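Local coordinates for protein L-talarate/galactarate dehydratase (Salmonella typhimurium, PDB 2PP1) that catalyses the magnesium-dependent dehydration of L-talarate and galactarate to 5-keto-4-deoxy-D-glucarate and, in competition, the epimerization of L-talarate to galactarate, at residues 195-200 and 226-231; 157-162 and 343-348; 58-63 and 80-85; 249-254 and 270-275. All coordinates share one frame; numbering follows the deposited sequence.

Interaction 1 (195-200 and 226-231); sequences KLKVGQ and DANQQW. With MG (magnesium ion), chain G; LLH ((2R,3S,4R)-2,3,4-trihydroxy-5-(hydroxyamino)-5-oxopentanoic acid), chain H.
Asp226 pairs with Lys197 where two parallel strands of the TIM-type barrel end, the rim on which enzymes of this superfamily collect metal ligands and catalytic groups. The backbone of Asp226 works both ways: its N donates to Leu196 O, while its O receives an almost straight bond from Val198 N (2.8 Å, 176° at the hydrogen). With CG anti to the backbone N (chi1 -172°), the carboxylate runs beside the Lys197 side chain. Asp226 OD2 binds magnesium at 2.3 Å and forms a salt bridge with Lys197 NZ at 2.9 Å, the amine standing above the carboxylate plane. Lys195 NZ adds only a weak bond to OD2, being held more firmly by Glu252 and Glu348. Asp226 OD1 accepts from Asn228 N in an Asx turn, which helps to fix the carboxylate's rotation. Lys197, the proton acceptor of the active site, also donates from NZ to ligand O3 at 3.0 Å.

Ala227 CA lies 3.3 Å from Val198 O, a CA-H...O contact, and its small CB rests against Val198 CG2; the residue opens the type I' turn that ends at Gln230. Within that turn the substrate-binding Asn228 sets its amide beside both Lys197 NZ and the ligand. Gln230 packs CB against Gly199 O, and one water donates to both Gly199 O and Gln230 O. Glycine suits position 199 because its phi is positive and a CB would collide with Ala227 O; the Trp231 indole lies obliquely near its CA, while Val198 CG2 touches Trp231 CH2. Trp231 NE1 finally donates, at 2.7 Å, to a water in the ring plane that passes a bond on to Gln200 O.

Interaction 2 (157-162 and 343-348); sequences AHRDSV and LEPWLE. With LLH ((2R,3S,4R)-2,3,4-trihydroxy-5-(hydroxyamino)-5-oxopentanoic acid), chain H.
Pro345 points the CD corner of its ring at one face of the Arg159 guanidinium, over its centre and 3.3 Å from Arg159 CZ. This rigid, apolar CH2 can sit against a planar cation without competing for its N-H groups. Placing CG between the backbone N and the carbonyl carbon (chi1 60°), with a further bend at chi3, turns the arginine onto that corner.

Charge contributes less between the segments. Arg159 NE and Glu344 OE1 form a long salt bridge of 3.7 Å, with guanidinium and carboxylate planes nearly perpendicular at 87°, so the two groups do not pair side by side. Each has a stronger partner elsewhere: Arg159 NH1 bonds to Tyr341 O, and Glu344 OE2 to Arg367.

These residues lie at the entrance to strands 161-166 and 346-349, the parallel neighbours through which the last strand of the barrel meets the first. A backbone hydrogen bond between those strands lies a little further on, between Leu347 and Gln163.

Apolar packing occurs where the strands begin. Val162 and Leu347 cross at about a right angle, and Val162 CG2 presses to 3.3 Å from Leu347 CB, tighter than usual van der Waals contact; helix 331-340 also touches both side chains. One residue on, the substrate-binding Glu348 extends into the active site, where its OE2 lies 2.7 Å from ligand ON and is gripped by Lys195 and Thr167.

Interaction 3 (58-63 and 80-85); sequences TEVAII and YSKRAG. With LLH ((2R,3S,4R)-2,3,4-trihydroxy-5-(hydroxyamino)-5-oxopentanoic acid), chain H.
Ala61 and Ser81 form the antiparallel hydrogen-bonded pair of a beta hairpin: Ala61 N donates to Ser81 O at 2.9 Å, and Ser81 N returns a bond to Ala61 O. Their small side chains share one face, CB to CB at 4.0 Å. Tyr80, paired with Ile62, lies on the other face. The strand pairing sets Tyr80 CB close to Ala61 O; with CG between the backbone N and the carbonyl carbon (chi1 72°), the ring is sent away from strand 57-69. Ile62 CD1 and Val60 CG1 pack at the root of the side chain. The far hydroxyl bonds to Asp301, which is thought to raise the basicity of the catalytic His328.

Beyond the pair the chain turns to the substrate. Lys82 is stretched out beyond CG, a length that carries NZ to ligand O2 at 2.8 Å, with a weak second bond to O4. Arg83, extended as far as NE, donates from NH1 to the ligand carboxylate oxygen O5B (3.0 Å, 165° at the hydrogen), which meets the guanidinium at its edge. Ser81 OG steadies this turn by donating to Arg83 O at 2.8 Å, and a water joins Glu59 O to Arg83 N.

The hairpin belongs to the N-terminal capping domain. Strand 28-40 flanks strand 57-69, strand 74-81 is outermost in this chain's sheet, helix 302-305 of the barrel packs on Tyr80, and helix 47-50 on Arg83.

Interaction 4 (249-254 and 270-275); sequences IWIEEP and LDTPIA. With MG (magnesium ion), chain G.
Ile251 and Thr272 cross at about a right angle at the apolar centre, Ile251 CG1 lying 3.7 Å from Thr272 CG2. Threonine suits the place because its methyl faces the isoleucine while OG1 bonds to Glu244. Ile274 CD1 and Leu270 CD1 add further apolar contact with Ile251. On the other face of the sheet the compact Ala275 sets CB over the Trp250 indole, a CH-pi contact 3.9 Å from the five-membered ring's centroid and 17° off its normal. Pro273 rests its ring against Ile249 O.

Parallel strand pairing holds the backbones together. Ile251 N donates to Pro273 O, Ala275 N to Ile251 O at 2.9 Å, and Glu253 N to Ala275 O at 2.8 Å.

At the polar edge Glu252, with CG anti to the backbone N (chi1 -180°) and an extended chain, reaches the active site and binds magnesium through OE2 at 2.4 Å. Its other oxygen, OE1, accepts from Trp250 NE1 at 3.1 Å on the anti side, and is also gripped by Lys195 and Gln299. These bonds hold the carboxylate in orientation, so the tryptophan serves as a second-shell partner of a metal ligand.

The two segments bound a beta-alpha-beta crossover of the barrel. Its helix 260-269 covers Ile274 and Pro254, helix 233-243 packs on Ile251 and Leu270, and strand 223-226 lies alongside strand 251-252.

In the fold
Interactions 1 and 4 are buried pieces of the same parallel sheet, their centres 11 Å apart, and both deliver a carboxylate to one magnesium ion. Lys195 ties them together by its salt bridge to Glu252 and reaches interaction 2 by another to Glu348. Interaction 2 is only partly buried: it joins strand entrances through arginine-proline and apolar packing, without hydrogen bonds between its segments, and touches interaction 4 through Trp346 and Trp250. Interaction 3 is buried too, but in the antiparallel sheet of the other domain, about 7 Å at nearest atoms from interactions 1 and 2. Its pairing is backbone and apolar, but Lys82 and Arg83 beyond it bind the ligand, where the capping domain meets the barrel.

Interaction 1 (195-200 and 226-231)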
# COMPACT_ATOMS: atom_id res chain seq x y z
N LYS A 195 -28.42 11.64 -2.37
CA LYS A 195 -27.66 12.72 -2.96
C LYS A 195 -28.55 13.36 -4.03
O LYS A 195 -29.12 12.66 -4.87
CB LYS A 195 -26.36 12.22 -3.60
CG LYS A 195 -25.46 13.36 -4.11
CD LYS A 195 -24.53 12.92 -5.25
CE LYS A 195 -23.23 12.35 -4.76
NZ LYS A 195 -22.35 11.92 -5.88
N LEU A 196 -28.67 14.68 -3.98
CA LEU A 196 -29.49 15.41 -4.92
C LEU A 196 -28.62 16.22 -5.87
O LEU A 196 -27.71 16.93 -5.42
CB LEU A 196 -30.44 16.35 -4.18
CG LEU A 196 -31.36 17.21 -5.06
CD1 LEU A 196 -32.35 16.31 -5.80
CD2 LEU A 196 -32.11 18.21 -4.19
N LYS A 197 -28.89 16.13 -7.16
CA LYS A 197 -28.14 16.91 -8.14
C LYS A 197 -28.60 18.36 -8.11
O LYS A 197 -29.81 18.64 -8.09
CB LYS A 197 -28.34 16.36 -9.56
CG LYS A 197 -27.74 14.97 -9.79
CD LYS A 197 -26.23 15.00 -9.60
CE LYS A 197 -25.60 13.70 -10.09
NZ LYS A 197 -24.13 13.78 -10.15
N VAL A 198 -27.65 19.29 -8.08
CA VAL A 198 -27.98 20.72 -8.08
C VAL A 198 -27.05 21.41 -9.06
O VAL A 198 -26.34 20.75 -9.81
CB VAL A 198 -27.83 21.36 -6.68
CG1 VAL A 198 -28.80 20.71 -5.70
CG2 VAL A 198 -26.40 21.22 -6.18
N GLY A 199 -27.06 22.74 -9.07
CA GLY A 199 -26.18 23.45 -9.97
C GLY A 199 -26.81 23.88 -11.28
O GLY A 199 -26.11 24.23 -12.22
N GLN A 200 -28.14 23.87 -11.34
CA GLN A 200 -28.81 24.31 -12.56
C GLN A 200 -28.86 25.84 -12.57
O GLN A 200 -28.73 26.49 -11.53
CB GLN A 200 -30.22 23.75 -12.63
CG GLN A 200 -31.16 24.28 -11.56
CD GLN A 200 -32.57 23.76 -11.74
OE1 GLN A 200 -33.24 24.07 -12.73
NE2 GLN A 200 -33.03 22.96 -10.78
N ASP A 226 -24.84 17.63 -5.20
CA ASP A 226 -23.79 17.53 -6.21
C ASP A 226 -24.04 18.52 -7.34
O ASP A 226 -25.03 18.40 -8.07
CB ASP A 226 -23.79 16.11 -6.76
CG ASP A 226 -22.62 15.82 -7.67
OD1 ASP A 226 -21.93 16.77 -8.12
OD2 ASP A 226 -22.40 14.62 -7.94
N ALA A 227 -23.14 19.49 -7.50
CA ALA A 227 -23.28 20.51 -8.54
C ALA A 227 -22.58 20.17 -9.85
O ALA A 227 -22.74 20.87 -10.85
CB ALA A 227 -22.76 21.87 -8.01
N ASN A 228 -21.81 19.09 -9.86
CA ASN A 228 -21.10 18.67 -11.06
C ASN A 228 -20.34 19.81 -11.76
O ASN A 228 -20.41 19.96 -12.99
CB ASN A 228 -22.06 18.00 -12.04
CG ASN A 228 -22.40 16.56 -11.64
OD1 ASN A 228 -21.57 15.67 -11.78
ND2 ASN A 228 -23.60 16.34 -11.13
N GLN A 229 -19.63 20.61 -10.96
CA GLN A 229 -18.80 21.72 -11.42
C GLN A 229 -19.54 22.91 -12.02
O GLN A 229 -18.91 23.81 -12.56
CB GLN A 229 -17.79 21.26 -12.48
CG GLN A 229 -17.06 19.96 -12.19
CD GLN A 229 -16.18 19.54 -13.37
OE1 GLN A 229 -15.16 20.18 -13.67
NE2 GLN A 229 -16.56 18.46 -14.04
N GLN A 230 -20.86 22.95 -11.90
CA GLN A 230 -21.59 24.03 -12.56
C GLN A 230 -21.75 25.42 -11.95
O GLN A 230 -22.45 26.26 -12.52
CB GLN A 230 -22.95 23.50 -13.00
CG GLN A 230 -22.81 22.36 -14.00
CD GLN A 230 -21.72 22.62 -15.03
OE1 GLN A 230 -20.60 22.11 -14.91
NE2 GLN A 230 -22.04 23.43 -16.03
N TRP A 231 -21.12 25.68 -10.80
CA TRP A 231 -21.24 27.02 -10.23
C TRP A 231 -19.92 27.75 -10.37
O TRP A 231 -18.88 27.12 -10.51
CB TRP A 231 -21.56 26.97 -8.73
CG TRP A 231 -22.93 26.49 -8.36
CD1 TRP A 231 -24.11 26.76 -9.01
CD2 TRP A 231 -23.28 25.75 -7.19
NE1 TRP A 231 -25.17 26.23 -8.31
CE2 TRP A 231 -24.68 25.61 -7.19
CE3 TRP A 231 -22.53 25.20 -6.14
CZ2 TRP A 231 -25.36 24.93 -6.17
CZ3 TRP A 231 -23.21 24.53 -5.13
CH2 TRP A 231 -24.61 24.40 -5.15
MG MG G . -20.53 13.47 -8.57
O5A LLH H . -24.74 12.16 -15.96
C5 LLH H . -23.51 12.07 -15.72
O5B LLH H . -22.61 12.71 -16.32
C4 LLH H . -23.06 11.09 -14.63
O4 LLH H . -24.13 10.22 -14.25
C3 LLH H . -22.54 11.89 -13.43
O3 LLH H . -23.56 12.79 -12.96
C2 LLH H . -22.12 10.98 -12.24
O2 LLH H . -20.97 10.27 -12.70
C1 LLH H . -21.79 11.72 -10.93
O1 LLH H . -21.21 12.79 -10.92
N LLH H . -22.21 11.12 -9.79
ON LLH H . -21.67 11.41 -8.55
O HOH W 1 -24.97 26.81 -12.68
O HOH W 2 -27.85 26.23 -8.77
O HOH W 3 -19.69 15.28 -9.05

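Interaction 2 (157-162 and 343-348)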
# COMPACT_ATOMS: atom_id res chain seq x y z
N ALA A 157 -9.48 -5.33 5.63
CA ALA A 157 -10.63 -4.48 5.85
C ALA A 157 -10.69 -3.90 7.26
O ALA A 157 -10.13 -4.47 8.21
CB ALA A 157 -11.91 -5.26 5.58
N HIS A 158 -11.36 -2.76 7.35
CA HIS A 158 -11.56 -2.05 8.61
C HIS A 158 -13.03 -2.17 8.98
O HIS A 158 -13.42 -1.85 10.10
CB HIS A 158 -11.18 -0.57 8.47
CG HIS A 158 -9.71 -0.32 8.61
ND1 HIS A 158 -9.07 -0.32 9.84
CD2 HIS A 158 -8.76 -0.08 7.68
CE1 HIS A 158 -7.78 -0.09 9.65
NE2 HIS A 158 -7.57 0.06 8.36
N ARG A 159 -13.83 -2.62 8.03
CA ARG A 159 -15.26 -2.81 8.24
C ARG A 159 -15.77 -3.86 7.26
O ARG A 159 -15.17 -4.06 6.20
CB ARG A 159 -16.02 -1.48 8.04
CG ARG A 159 -15.88 -0.87 6.64
CD ARG A 159 -16.32 0.58 6.64
NE ARG A 159 -15.51 1.40 7.53
CZ ARG A 159 -14.25 1.77 7.29
NH1 ARG A 159 -13.64 1.39 6.18
NH2 ARG A 159 -13.59 2.51 8.18
N ASP A 160 -16.87 -4.52 7.60
CA ASP A 160 -17.41 -5.56 6.74
C ASP A 160 -18.58 -5.10 5.88
O ASP A 160 -19.18 -5.89 5.15
CB ASP A 160 -17.80 -6.77 7.58
CG ASP A 160 -16.61 -7.36 8.33
OD1 ASP A 160 -15.53 -7.49 7.71
OD2 ASP A 160 -16.76 -7.67 9.53
N SER A 161 -18.90 -3.81 5.98
CA SER A 161 -19.96 -3.20 5.20
C SER A 161 -19.70 -1.70 5.23
O SER A 161 -18.99 -1.21 6.12
CB SER A 161 -21.33 -3.52 5.79
OG SER A 161 -21.48 -3.02 7.10
N VAL A 162 -20.22 -0.96 4.25
CA VAL A 162 -20.00 0.48 4.23
C VAL A 162 -21.27 1.29 3.96
O VAL A 162 -22.12 0.87 3.16
CB VAL A 162 -18.90 0.87 3.18
CG1 VAL A 162 -17.80 -0.18 3.15
CG2 VAL A 162 -19.51 1.04 1.82
N LEU A 343 -10.67 5.55 7.83
CA LEU A 343 -11.76 6.38 8.36
C LEU A 343 -13.10 5.95 7.74
O LEU A 343 -13.13 5.42 6.63
CB LEU A 343 -11.49 7.87 8.08
CG LEU A 343 -10.13 8.38 8.59
CD1 LEU A 343 -10.03 9.88 8.37
CD2 LEU A 343 -9.96 8.05 10.09
N GLU A 344 -14.20 6.18 8.45
CA GLU A 344 -15.53 5.78 7.97
C GLU A 344 -15.84 6.43 6.62
O GLU A 344 -15.95 7.65 6.51
CB GLU A 344 -16.59 6.16 9.02
CG GLU A 344 -17.96 5.47 8.87
CD GLU A 344 -17.95 3.95 9.18
OE1 GLU A 344 -17.22 3.51 10.10
OE2 GLU A 344 -18.69 3.20 8.52
N PRO A 345 -16.00 5.61 5.56
CA PRO A 345 -16.29 6.10 4.21
C PRO A 345 -17.75 6.00 3.79
O PRO A 345 -18.60 5.57 4.56
CB PRO A 345 -15.42 5.20 3.34
CG PRO A 345 -15.63 3.86 4.01
CD PRO A 345 -15.61 4.18 5.52
N TRP A 346 -18.01 6.41 2.56
CA TRP A 346 -19.35 6.34 1.97
C TRP A 346 -19.21 5.67 0.62
O TRP A 346 -18.20 5.83 -0.06
CB TRP A 346 -19.95 7.73 1.76
CG TRP A 346 -20.64 8.30 2.95
CD1 TRP A 346 -20.10 9.11 3.91
CD2 TRP A 346 -22.00 8.08 3.32
NE1 TRP A 346 -21.04 9.41 4.86
CE2 TRP A 346 -22.22 8.79 4.53
CE3 TRP A 346 -23.06 7.35 2.77
CZ2 TRP A 346 -23.46 8.80 5.18
CZ3 TRP A 346 -24.29 7.36 3.41
CH2 TRP A 346 -24.48 8.08 4.61
N LEU A 347 -20.23 4.92 0.23
CA LEU A 347 -20.23 4.23 -1.06
C LEU A 347 -21.39 4.80 -1.88
O LEU A 347 -22.47 5.02 -1.35
CB LEU A 347 -20.43 2.73 -0.85
CG LEU A 347 -20.36 1.83 -2.08
CD1 LEU A 347 -18.93 1.75 -2.56
CD2 LEU A 347 -20.87 0.41 -1.72
N GLU A 348 -21.14 5.04 -3.16
CA GLU A 348 -22.17 5.61 -4.03
C GLU A 348 -22.92 4.53 -4.81
O GLU A 348 -22.31 3.67 -5.44
CB GLU A 348 -21.52 6.61 -5.00
CG GLU A 348 -22.47 7.21 -6.03
CD GLU A 348 -21.88 8.43 -6.75
OE1 GLU A 348 -20.66 8.46 -7.00
OE2 GLU A 348 -22.64 9.36 -7.07
O5A LLH H . -24.74 12.16 -15.96
C5 LLH H . -23.51 12.07 -15.72
O5B LLH H . -22.61 12.71 -16.32
C4 LLH H . -23.06 11.09 -14.63
O4 LLH H . -24.13 10.22 -14.25
C3 LLH H . -22.54 11.89 -13.43
O3 LLH H . -23.56 12.79 -12.96
C2 LLH H . -22.12 10.98 -12.24
O2 LLH H . -20.97 10.27 -12.70
C1 LLH H . -21.79 11.72 -10.93
O1 LLH H . -21.21 12.79 -10.92
N LLH H . -22.21 11.12 -9.79
ON LLH H . -21.67 11.41 -8.55

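Interaction 3 (58-63 and 80-85)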
# COMPACT_ATOMS: atom_id res chain seq x y z
N THR A 58 -27.03 8.77 -22.54
CA THR A 58 -27.94 7.71 -22.97
C THR A 58 -27.36 6.31 -22.89
O THR A 58 -28.06 5.32 -23.13
CB THR A 58 -28.42 7.94 -24.42
OG1 THR A 58 -27.28 7.94 -25.30
CG2 THR A 58 -29.14 9.29 -24.53
N GLU A 59 -26.08 6.22 -22.56
CA GLU A 59 -25.44 4.91 -22.45
C GLU A 59 -24.11 5.05 -21.72
O GLU A 59 -23.61 6.16 -21.53
CB GLU A 59 -25.20 4.32 -23.84
CG GLU A 59 -24.03 4.96 -24.57
CD GLU A 59 -23.84 4.41 -25.97
OE1 GLU A 59 -24.36 3.31 -26.26
OE2 GLU A 59 -23.15 5.07 -26.77
N VAL A 60 -23.55 3.92 -21.32
CA VAL A 60 -22.26 3.93 -20.64
C VAL A 60 -21.33 2.92 -21.27
O VAL A 60 -21.70 1.75 -21.44
CB VAL A 60 -22.41 3.60 -19.13
CG1 VAL A 60 -21.04 3.62 -18.45
CG2 VAL A 60 -23.36 4.60 -18.47
N ALA A 61 -20.14 3.36 -21.66
CA ALA A 61 -19.17 2.46 -22.25
C ALA A 61 -18.54 1.66 -21.12
O ALA A 61 -18.21 2.23 -20.07
CB ALA A 61 -18.09 3.24 -22.99
N ILE A 62 -18.37 0.36 -21.33
CA ILE A 62 -17.76 -0.51 -20.34
C ILE A 62 -16.63 -1.28 -21.04
O ILE A 62 -16.87 -2.00 -22.01
CB ILE A 62 -18.78 -1.53 -19.79
CG1 ILE A 62 -19.98 -0.79 -19.18
CG2 ILE A 62 -18.10 -2.44 -18.75
CD1 ILE A 62 -19.67 -0.04 -17.90
N ILE A 63 -15.39 -1.11 -20.56
CA ILE A 63 -14.25 -1.81 -21.14
C ILE A 63 -13.85 -2.90 -20.16
O ILE A 63 -13.47 -2.63 -19.01
CB ILE A 63 -13.05 -0.87 -21.37
CG1 ILE A 63 -13.44 0.27 -22.33
CG2 ILE A 63 -11.90 -1.66 -21.98
CD1 ILE A 63 -14.23 1.37 -21.69
N TYR A 80 -14.68 2.40 -17.57
CA TYR A 80 -15.86 2.82 -18.29
C TYR A 80 -15.69 4.24 -18.76
O TYR A 80 -14.70 4.90 -18.46
CB TYR A 80 -17.07 2.79 -17.35
CG TYR A 80 -17.01 3.92 -16.32
CD1 TYR A 80 -17.60 5.17 -16.59
CD2 TYR A 80 -16.29 3.78 -15.13
CE1 TYR A 80 -17.46 6.24 -15.69
CE2 TYR A 80 -16.14 4.84 -14.24
CZ TYR A 80 -16.73 6.07 -14.52
OH TYR A 80 -16.57 7.13 -13.65
N SER A 81 -16.70 4.70 -19.50
CA SER A 81 -16.71 6.07 -19.97
C SER A 81 -18.14 6.54 -20.11
O SER A 81 -18.97 5.82 -20.68
CB SER A 81 -15.99 6.21 -21.31
OG SER A 81 -16.02 7.56 -21.74
N LYS A 82 -18.44 7.71 -19.55
CA LYS A 82 -19.77 8.29 -19.67
C LYS A 82 -19.54 9.37 -20.71
O LYS A 82 -18.90 10.39 -20.43
CB LYS A 82 -20.23 8.87 -18.33
CG LYS A 82 -20.49 7.81 -17.27
CD LYS A 82 -21.11 8.39 -15.99
CE LYS A 82 -21.29 7.31 -14.92
NZ LYS A 82 -21.92 7.80 -13.65
N ARG A 83 -20.05 9.10 -21.92
CA ARG A 83 -19.91 9.95 -23.10
C ARG A 83 -18.61 9.53 -23.79
O ARG A 83 -18.06 8.48 -23.45
CB ARG A 83 -19.92 11.45 -22.74
CG ARG A 83 -21.28 11.90 -22.18
CD ARG A 83 -21.39 13.39 -21.99
NE ARG A 83 -22.72 13.75 -21.48
CZ ARG A 83 -23.09 13.61 -20.21
NH1 ARG A 83 -22.25 13.12 -19.30
NH2 ARG A 83 -24.32 13.96 -19.83
N ALA A 84 -18.11 10.33 -24.73
CA ALA A 84 -16.91 9.94 -25.47
C ALA A 84 -15.69 9.55 -24.63
O ALA A 84 -15.33 10.24 -23.67
CB ALA A 84 -16.53 11.04 -26.44
N GLY A 85 -15.07 8.43 -25.01
CA GLY A 85 -13.89 7.95 -24.32
C GLY A 85 -13.73 6.45 -24.39
O GLY A 85 -12.61 5.92 -24.38
O5A LLH H . -24.74 12.16 -15.96
C5 LLH H . -23.51 12.07 -15.72
O5B LLH H . -22.61 12.71 -16.32
C4 LLH H . -23.06 11.09 -14.63
O4 LLH H . -24.13 10.22 -14.25
C3 LLH H . -22.54 11.89 -13.43
O3 LLH H . -23.56 12.79 -12.96
C2 LLH H . -22.12 10.98 -12.24
O2 LLH H . -20.97 10.27 -12.70
C1 LLH H . -21.79 11.72 -10.93
O1 LLH H . -21.21 12.79 -10.92
N LLH H . -22.21 11.12 -9.79
ON LLH H . -21.67 11.41 -8.55
O HOH W 4 -22.03 7.65 -23.13

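Interaction 4 (249-254 and 270-275)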
# COMPACT_ATOMS: atom_id res chain seq x y z
N ILE A 249 -24.28 16.22 4.36
CA ILE A 249 -23.08 15.45 4.66
C ILE A 249 -21.95 16.09 3.85
O ILE A 249 -20.79 16.08 4.28
CB ILE A 249 -23.23 13.96 4.24
CG1 ILE A 249 -24.43 13.33 4.95
CG2 ILE A 249 -21.95 13.19 4.58
CD1 ILE A 249 -24.31 13.35 6.47
N TRP A 250 -22.30 16.62 2.68
CA TRP A 250 -21.32 17.32 1.86
C TRP A 250 -21.94 18.00 0.64
O TRP A 250 -23.07 17.71 0.26
CB TRP A 250 -20.20 16.37 1.39
CG TRP A 250 -20.57 15.38 0.32
CD1 TRP A 250 -21.01 15.65 -0.95
CD2 TRP A 250 -20.50 13.94 0.42
NE1 TRP A 250 -21.21 14.47 -1.64
CE2 TRP A 250 -20.90 13.41 -0.83
CE3 TRP A 250 -20.13 13.05 1.44
CZ2 TRP A 250 -20.95 12.04 -1.09
CZ3 TRP A 250 -20.17 11.67 1.18
CH2 TRP A 250 -20.58 11.19 -0.07
N ILE A 251 -21.17 18.92 0.06
CA ILE A 251 -21.55 19.63 -1.16
C ILE A 251 -20.46 19.13 -2.09
O ILE A 251 -19.27 19.29 -1.82
CB ILE A 251 -21.45 21.17 -0.99
CG1 ILE A 251 -22.45 21.63 0.08
CG2 ILE A 251 -21.73 21.86 -2.32
CD1 ILE A 251 -22.30 23.10 0.47
N GLU A 252 -20.86 18.52 -3.19
CA GLU A 252 -19.91 17.93 -4.12
C GLU A 252 -19.69 18.72 -5.40
O GLU A 252 -20.63 19.27 -5.97
CB GLU A 252 -20.37 16.50 -4.47
CG GLU A 252 -19.47 15.75 -5.42
CD GLU A 252 -19.86 14.29 -5.53
OE1 GLU A 252 -20.65 13.83 -4.67
OE2 GLU A 252 -19.38 13.60 -6.44
N GLU A 253 -18.45 18.73 -5.87
CA GLU A 253 -18.07 19.45 -7.09
C GLU A 253 -18.77 20.79 -7.28
O GLU A 253 -19.43 21.01 -8.29
CB GLU A 253 -18.31 18.58 -8.33
CG GLU A 253 -17.40 17.38 -8.40
CD GLU A 253 -17.24 16.86 -9.80
OE1 GLU A 253 -18.23 16.38 -10.38
OE2 GLU A 253 -16.12 16.93 -10.33
N PRO A 254 -18.65 21.69 -6.30
CA PRO A 254 -19.31 22.99 -6.45
C PRO A 254 -18.69 23.77 -7.61
O PRO A 254 -19.36 24.57 -8.26
CB PRO A 254 -19.05 23.68 -5.10
CG PRO A 254 -17.72 23.10 -4.69
CD PRO A 254 -17.92 21.62 -5.02
N LEU A 270 -16.98 27.29 4.76
CA LEU A 270 -18.20 26.64 5.22
C LEU A 270 -17.93 25.51 6.21
O LEU A 270 -16.88 24.88 6.17
CB LEU A 270 -18.96 26.07 4.03
CG LEU A 270 -19.32 27.04 2.90
CD1 LEU A 270 -19.76 26.25 1.68
CD2 LEU A 270 -20.41 27.99 3.35
N ASP A 271 -18.89 25.27 7.10
CA ASP A 271 -18.76 24.17 8.06
C ASP A 271 -19.14 22.90 7.29
O ASP A 271 -18.57 21.83 7.52
CB ASP A 271 -19.68 24.37 9.27
CG ASP A 271 -19.09 25.32 10.32
OD1 ASP A 271 -17.92 25.73 10.18
OD2 ASP A 271 -19.80 25.65 11.30
N THR A 272 -20.08 23.03 6.37
CA THR A 272 -20.51 21.89 5.56
C THR A 272 -19.31 21.34 4.81
O THR A 272 -18.52 22.09 4.24
CB THR A 272 -21.58 22.27 4.54
OG1 THR A 272 -22.75 22.73 5.22
CG2 THR A 272 -21.96 21.06 3.70
N PRO A 273 -19.13 20.01 4.84
CA PRO A 273 -17.98 19.44 4.13
C PRO A 273 -18.07 19.65 2.62
O PRO A 273 -19.16 19.76 2.04
CB PRO A 273 -18.05 17.96 4.51
CG PRO A 273 -18.64 18.01 5.88
CD PRO A 273 -19.75 19.00 5.72
N ILE A 274 -16.90 19.74 2.00
CA ILE A 274 -16.81 19.90 0.56
C ILE A 274 -16.21 18.60 0.02
O ILE A 274 -15.28 18.05 0.61
CB ILE A 274 -15.90 21.08 0.17
CG1 ILE A 274 -16.52 22.39 0.67
CG2 ILE A 274 -15.72 21.13 -1.35
CD1 ILE A 274 -17.90 22.67 0.09
N ALA A 275 -16.75 18.12 -1.09
CA ALA A 275 -16.25 16.88 -1.68
C ALA A 275 -15.95 17.08 -3.17
O ALA A 275 -16.65 17.82 -3.86
CB ALA A 275 -17.29 15.77 -1.49
MG MG G . -20.53 13.47 -8.57
O HOH W 3 -19.69 15.28 -9.05